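Long-range contacts in D-alanyl-D-alanine carboxypeptidase (Streptococcus pneumoniae R6, PDB 1XP4), which probably removes the C-terminal D-alanine from peptidoglycan precursor peptides as a serine-type D-Ala-D-Ala carboxypeptidase: residues A81-M86 with S103-A108; V66-P72 with I110-K115. Residue numbers count along the deposited sequence, not the author numbering.

Interaction 1. Residues A81-M86 with S103-A108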
loop_
_atom_site.group_PDB
_atom_site.type_symbol
_atom_site.label_atom_id
_atom_site.label_comp_id
_atom_site.label_asym_id
_atom_site.label_seq_id
_atom_site.Cartn_x
_atom_site.Cartn_y
_atom_site.Cartn_z
ATOM N N ALA A 81 13.179 6.479 -20.650
ATOM C CA ALA A 81 12.222 5.860 -19.751
ATOM C C ALA A 81 13.126 5.044 -18.850
ATOM O O ALA A 81 13.922 4.237 -19.338
ATOM C CB ALA A 81 11.278 4.936 -20.531
ATOM N N SER A 82 13.025 5.260 -17.544
ATOM C CA SER A 82 13.871 4.535 -16.611
ATOM C C SER A 82 13.820 3.037 -16.882
ATOM O O SER A 82 12.786 2.384 -16.727
ATOM C CB SER A 82 13.474 4.856 -15.164
ATOM O OG SER A 82 12.070 4.920 -15.008
ATOM N N ASN A 83 14.955 2.511 -17.323
ATOM C CA ASN A 83 15.091 1.104 -17.639
ATOM C C ASN A 83 16.513 0.660 -17.358
ATOM O O ASN A 83 17.339 1.434 -16.872
ATOM C CB ASN A 83 14.783 0.852 -19.113
ATOM C CG ASN A 83 13.402 0.277 -19.338
ATOM O OD1 ASN A 83 13.001 -0.688 -18.685
ATOM N ND2 ASN A 83 12.672 0.855 -20.285
ATOM N N ILE A 84 16.787 -0.597 -17.678
ATOM C CA ILE A 84 18.101 -1.182 -17.475
ATOM C C ILE A 84 18.337 -2.128 -18.645
ATOM O O ILE A 84 17.390 -2.621 -19.255
ATOM C CB ILE A 84 18.157 -1.965 -16.142
ATOM C CG1 ILE A 84 17.159 -3.124 -16.169
ATOM C CG2 ILE A 84 17.816 -1.046 -14.986
ATOM C CD1 ILE A 84 17.110 -3.915 -14.887
ATOM N N PRO A 85 19.604 -2.387 -18.982
ATOM C CA PRO A 85 19.903 -3.284 -20.099
ATOM C C PRO A 85 19.238 -4.643 -19.930
ATOM O O PRO A 85 19.253 -5.208 -18.839
ATOM C CB PRO A 85 21.423 -3.383 -20.054
ATOM C CG PRO A 85 21.831 -2.048 -19.485
ATOM C CD PRO A 85 20.841 -1.861 -18.379
HETATM N N MSE A 86 18.645 -5.159 -21.006
HETATM C CA MSE A 86 17.987 -6.467 -20.988
HETATM C C MSE A 86 18.319 -7.203 -22.272
HETATM O O MSE A 86 17.467 -7.851 -22.874
HETATM C CB MSE A 86 16.476 -6.304 -20.875
HETATM C CG MSE A 86 16.017 -5.924 -19.494
HETATM SE SE MSE A 86 14.115 -5.680 -19.407
HETATM C CE MSE A 86 14.046 -4.755 -17.712
ATOM N N SER A 103 14.100 -0.154 -9.435
ATOM C CA SER A 103 14.593 0.787 -10.432
ATOM C C SER A 103 13.511 1.387 -11.331
ATOM O O SER A 103 13.797 2.214 -12.200
ATOM C CB SER A 103 15.639 0.090 -11.291
ATOM O OG SER A 103 16.579 -0.560 -10.462
ATOM N N SER A 104 12.272 0.963 -11.129
ATOM C CA SER A 104 11.165 1.466 -11.923
ATOM C C SER A 104 11.359 1.163 -13.413
ATOM O O SER A 104 10.881 1.903 -14.278
ATOM C CB SER A 104 11.013 2.978 -11.707
ATOM O OG SER A 104 9.775 3.454 -12.223
ATOM N N ALA A 105 12.059 0.073 -13.711
ATOM C CA ALA A 105 12.285 -0.335 -15.099
ATOM C C ALA A 105 10.944 -0.624 -15.778
ATOM O O ALA A 105 10.213 -1.532 -15.365
ATOM C CB ALA A 105 13.160 -1.577 -15.137
ATOM N N ASN A 106 10.624 0.133 -16.824
ATOM C CA ASN A 106 9.353 -0.054 -17.528
ATOM C C ASN A 106 9.271 -1.358 -18.323
ATOM O O ASN A 106 8.207 -1.976 -18.397
ATOM C CB ASN A 106 9.072 1.141 -18.446
ATOM C CG ASN A 106 8.903 2.441 -17.674
ATOM O OD1 ASN A 106 8.034 2.548 -16.807
ATOM N ND2 ASN A 106 9.733 3.434 -17.985
ATOM N N SER A 107 10.380 -1.779 -18.920
ATOM C CA SER A 107 10.371 -3.024 -19.670
ATOM C C SER A 107 10.182 -4.198 -18.729
ATOM O O SER A 107 9.714 -5.258 -19.135
ATOM C CB SER A 107 11.651 -3.178 -20.470
ATOM O OG SER A 107 11.610 -2.301 -21.583
ATOM N N ALA A 108 10.540 -4.008 -17.465
ATOM C CA ALA A 108 10.337 -5.051 -16.469
ATOM C C ALA A 108 8.817 -5.174 -16.263
ATOM O O ALA A 108 8.258 -6.272 -16.282
ATOM C CB ALA A 108 11.012 -4.667 -15.159
#
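A loop without regular secondary structure can hold an active-site turn by meeting the first turn of the following helix, where amide protons lack intrahelical acceptors. Here A81 opens the contact, its CB 3.3 Å from ND2 of N106. S82 follows with its backbone: N106 N donates to S82 O at 3.1 Å, and the same oxygen receives a CA-H...O contact from A105 CA at 3.2 Å. Its hydroxyl adds a weak bond, S82 OG to S104 O at 3.3 Å. N83 then turns its carboxamide to the helix start, so that OD1 accepts from S107 N at 2.8 Å. Beyond it the contact becomes apolar. I84 CG1 lies 4.4 Å from A105 CB, and the methyl of selenomethionine M86 reaches A108, with CE 4.0 Å from CB. The backbone of S104-N106 is thus gripped on the loop side, while the side chains of S104 and N106 bond to S41 and K44, the predicted nucleophile and proton acceptor. S104 has positive phi where helix 93-103 ends, and A105 is the N-cap of helix 106-117. S104-A105-N106 fits the SxN motif of penicillin-recognising enzymes, consistent with the predicted catalytic role of S104.

Interaction 2. Residues V66-P72 with I110-K115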
loop_
_atom_site.group_PDB
_atom_site.type_symbol
_atom_site.label_atom_id
_atom_site.label_comp_id
_atom_site.label_asym_id
_atom_site.label_seq_id
_atom_site.Cartn_x
_atom_site.Cartn_y
_atom_site.Cartn_z
ATOM N N VAL A 66 10.970 -15.276 -18.204
ATOM C CA VAL A 66 10.043 -14.413 -18.929
ATOM C C VAL A 66 10.727 -13.782 -20.136
ATOM O O VAL A 66 11.736 -13.089 -19.994
ATOM C CB VAL A 66 9.490 -13.273 -18.029
ATOM C CG1 VAL A 66 8.524 -12.410 -18.818
ATOM C CG2 VAL A 66 8.777 -13.852 -16.824
ATOM N N ASP A 67 10.169 -14.038 -21.318
ATOM C CA ASP A 67 10.692 -13.494 -22.572
ATOM C C ASP A 67 10.441 -11.996 -22.622
ATOM O O ASP A 67 9.497 -11.487 -22.025
ATOM C CB ASP A 67 10.012 -14.170 -23.773
ATOM C CG ASP A 67 10.336 -13.496 -25.102
ATOM O OD1 ASP A 67 11.501 -13.546 -25.554
ATOM O OD2 ASP A 67 9.410 -12.914 -25.701
ATOM N N ILE A 68 11.291 -11.293 -23.350
ATOM C CA ILE A 68 11.165 -9.856 -23.471
ATOM C C ILE A 68 11.001 -9.479 -24.942
ATOM O O ILE A 68 11.970 -9.326 -25.664
ATOM C CB ILE A 68 12.387 -9.207 -22.798
ATOM C CG1 ILE A 68 12.288 -9.497 -21.297
ATOM C CG2 ILE A 68 12.428 -7.714 -23.052
ATOM C CD1 ILE A 68 13.465 -9.074 -20.492
ATOM N N SER A 69 9.749 -9.343 -25.370
ATOM C CA SER A 69 9.416 -9.030 -26.761
ATOM C C SER A 69 9.948 -7.711 -27.308
ATOM O O SER A 69 10.458 -6.872 -26.566
ATOM C CB SER A 69 7.896 -9.083 -26.972
ATOM O OG SER A 69 7.229 -8.131 -26.169
ATOM N N ASP A 70 9.810 -7.549 -28.622
ATOM C CA ASP A 70 10.276 -6.360 -29.325
ATOM C C ASP A 70 9.904 -5.036 -28.647
ATOM O O ASP A 70 10.773 -4.208 -28.357
ATOM C CB ASP A 70 9.738 -6.355 -30.756
ATOM C CG ASP A 70 10.093 -7.619 -31.526
ATOM O OD1 ASP A 70 11.136 -8.245 -31.219
ATOM O OD2 ASP A 70 9.325 -7.966 -32.456
ATOM N N TYR A 71 8.611 -4.839 -28.412
ATOM C CA TYR A 71 8.103 -3.627 -27.781
ATOM C C TYR A 71 8.823 -3.262 -26.478
ATOM O O TYR A 71 9.360 -2.163 -26.353
ATOM C CB TYR A 71 6.588 -3.771 -27.566
ATOM C CG TYR A 71 5.953 -2.865 -26.527
ATOM C CD1 TYR A 71 6.279 -1.510 -26.442
ATOM C CD2 TYR A 71 4.975 -3.362 -25.659
ATOM C CE1 TYR A 71 5.647 -0.672 -25.516
ATOM C CE2 TYR A 71 4.335 -2.536 -24.734
ATOM C CZ TYR A 71 4.674 -1.193 -24.665
ATOM O OH TYR A 71 4.044 -0.381 -23.738
ATOM N N PRO A 72 8.854 -4.178 -25.496
ATOM C CA PRO A 72 9.535 -3.844 -24.245
ATOM C C PRO A 72 11.038 -3.771 -24.436
ATOM O O PRO A 72 11.718 -2.977 -23.800
ATOM C CB PRO A 72 9.142 -4.990 -23.316
ATOM C CG PRO A 72 7.860 -5.478 -23.891
ATOM C CD PRO A 72 8.134 -5.452 -25.360
ATOM N N ILE A 110 6.234 -4.079 -18.253
ATOM C CA ILE A 110 5.584 -4.564 -19.458
ATOM C C ILE A 110 5.780 -6.064 -19.613
ATOM O O ILE A 110 4.813 -6.811 -19.789
ATOM C CB ILE A 110 6.128 -3.851 -20.711
ATOM C CG1 ILE A 110 5.876 -2.344 -20.596
ATOM C CG2 ILE A 110 5.460 -4.404 -21.957
ATOM C CD1 ILE A 110 6.413 -1.535 -21.756
ATOM N N ALA A 111 7.028 -6.506 -19.537
ATOM C CA ALA A 111 7.325 -7.927 -19.664
ATOM C C ALA A 111 6.437 -8.776 -18.741
ATOM O O ALA A 111 5.804 -9.739 -19.187
ATOM C CB ALA A 111 8.800 -8.180 -19.363
ATOM N N LEU A 112 6.390 -8.425 -17.460
ATOM C CA LEU A 112 5.574 -9.165 -16.502
ATOM C C LEU A 112 4.103 -9.203 -16.934
ATOM O O LEU A 112 3.430 -10.235 -16.821
ATOM C CB LEU A 112 5.689 -8.522 -15.119
ATOM C CG LEU A 112 7.004 -8.755 -14.371
ATOM C CD1 LEU A 112 7.104 -7.822 -13.169
ATOM C CD2 LEU A 112 7.087 -10.212 -13.944
ATOM N N ALA A 113 3.619 -8.067 -17.433
ATOM C CA ALA A 113 2.237 -7.935 -17.875
ATOM C C ALA A 113 1.903 -8.867 -19.040
ATOM O O ALA A 113 0.867 -9.536 -19.025
ATOM C CB ALA A 113 1.952 -6.483 -18.260
ATOM N N GLU A 114 2.771 -8.902 -20.049
ATOM C CA GLU A 114 2.546 -9.763 -21.207
ATOM C C GLU A 114 2.595 -11.217 -20.769
ATOM O O GLU A 114 1.879 -12.063 -21.301
ATOM C CB GLU A 114 3.608 -9.533 -22.277
ATOM C CG GLU A 114 3.610 -8.148 -22.868
ATOM C CD GLU A 114 4.401 -8.090 -24.157
ATOM O OE1 GLU A 114 5.440 -8.782 -24.246
ATOM O OE2 GLU A 114 3.986 -7.351 -25.077
ATOM N N LYS A 115 3.449 -11.503 -19.794
ATOM C CA LYS A 115 3.579 -12.850 -19.275
ATOM C C LYS A 115 2.303 -13.286 -18.568
ATOM O O LYS A 115 1.893 -14.442 -18.678
ATOM C CB LYS A 115 4.736 -12.920 -18.285
ATOM C CG LYS A 115 5.003 -14.309 -17.735
ATOM C CD LYS A 115 5.434 -15.246 -18.852
ATOM C CE LYS A 115 5.977 -16.553 -18.311
ATOM N NZ LYS A 115 6.318 -17.496 -19.407
HETATM O O HOH W 1 7.955 -8.978 -22.917
HETATM O O HOH W 2 6.700 -11.263 -21.381
HETATM O O HOH W 3 7.566 -15.691 -21.650
#
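In the helical region of this beta-lactamase-like fold, strand 65-67 and the start of helix 70-74 pack across one flank of helix 106-117, through apolar contacts, ordered waters and one direct side-chain hydrogen bond. V66 has the largest area buried by the contact, 79 Å². Its CG1 sits 3.8 Å from A111 O and 3.9 Å from K115 CB, and V93 and L96 touch the same side chain. I110, at the other end, meets the first turn of helix 70-74: its CG2 lies 3.3 Å from CG of P72, and its CD1 3.4 Å from CZ of Y71, whose hydroxyl bonds to E120. A111 fills the middle, its small CB 4.2 Å from CG1 of I68. One water bridges D67 O and A111 O at 2.9 and 2.8 Å. A second joins D67 O, S69 N and E114 OE1, so the strand's exit is tied to the helix through solvent as well as directly: S69 OG donates to E114 OE1 at 2.7 Å.

Overall arrangement
The two contacts show how one helix can organise successive parts of a chain. Both use helix 106-117: interaction 1 holds its first turn and interaction 2 its following turns, with centres about 12 Å apart. Along the sequence they are nested, 66-72 and 81-86 leading to 103-108 and 110-115, with strand 90-92, which pairs with strand 65-67, and helix 93-103 in between. They also touch directly, through a probable hydrogen bond from S107 to the carbonyl of P72 and through packing of M86 on I68. Through these touches the two contacts are continuous, interaction 1 holding the turn with the predicted catalytic S104 and interaction 2 packing next to it, farther along the helix.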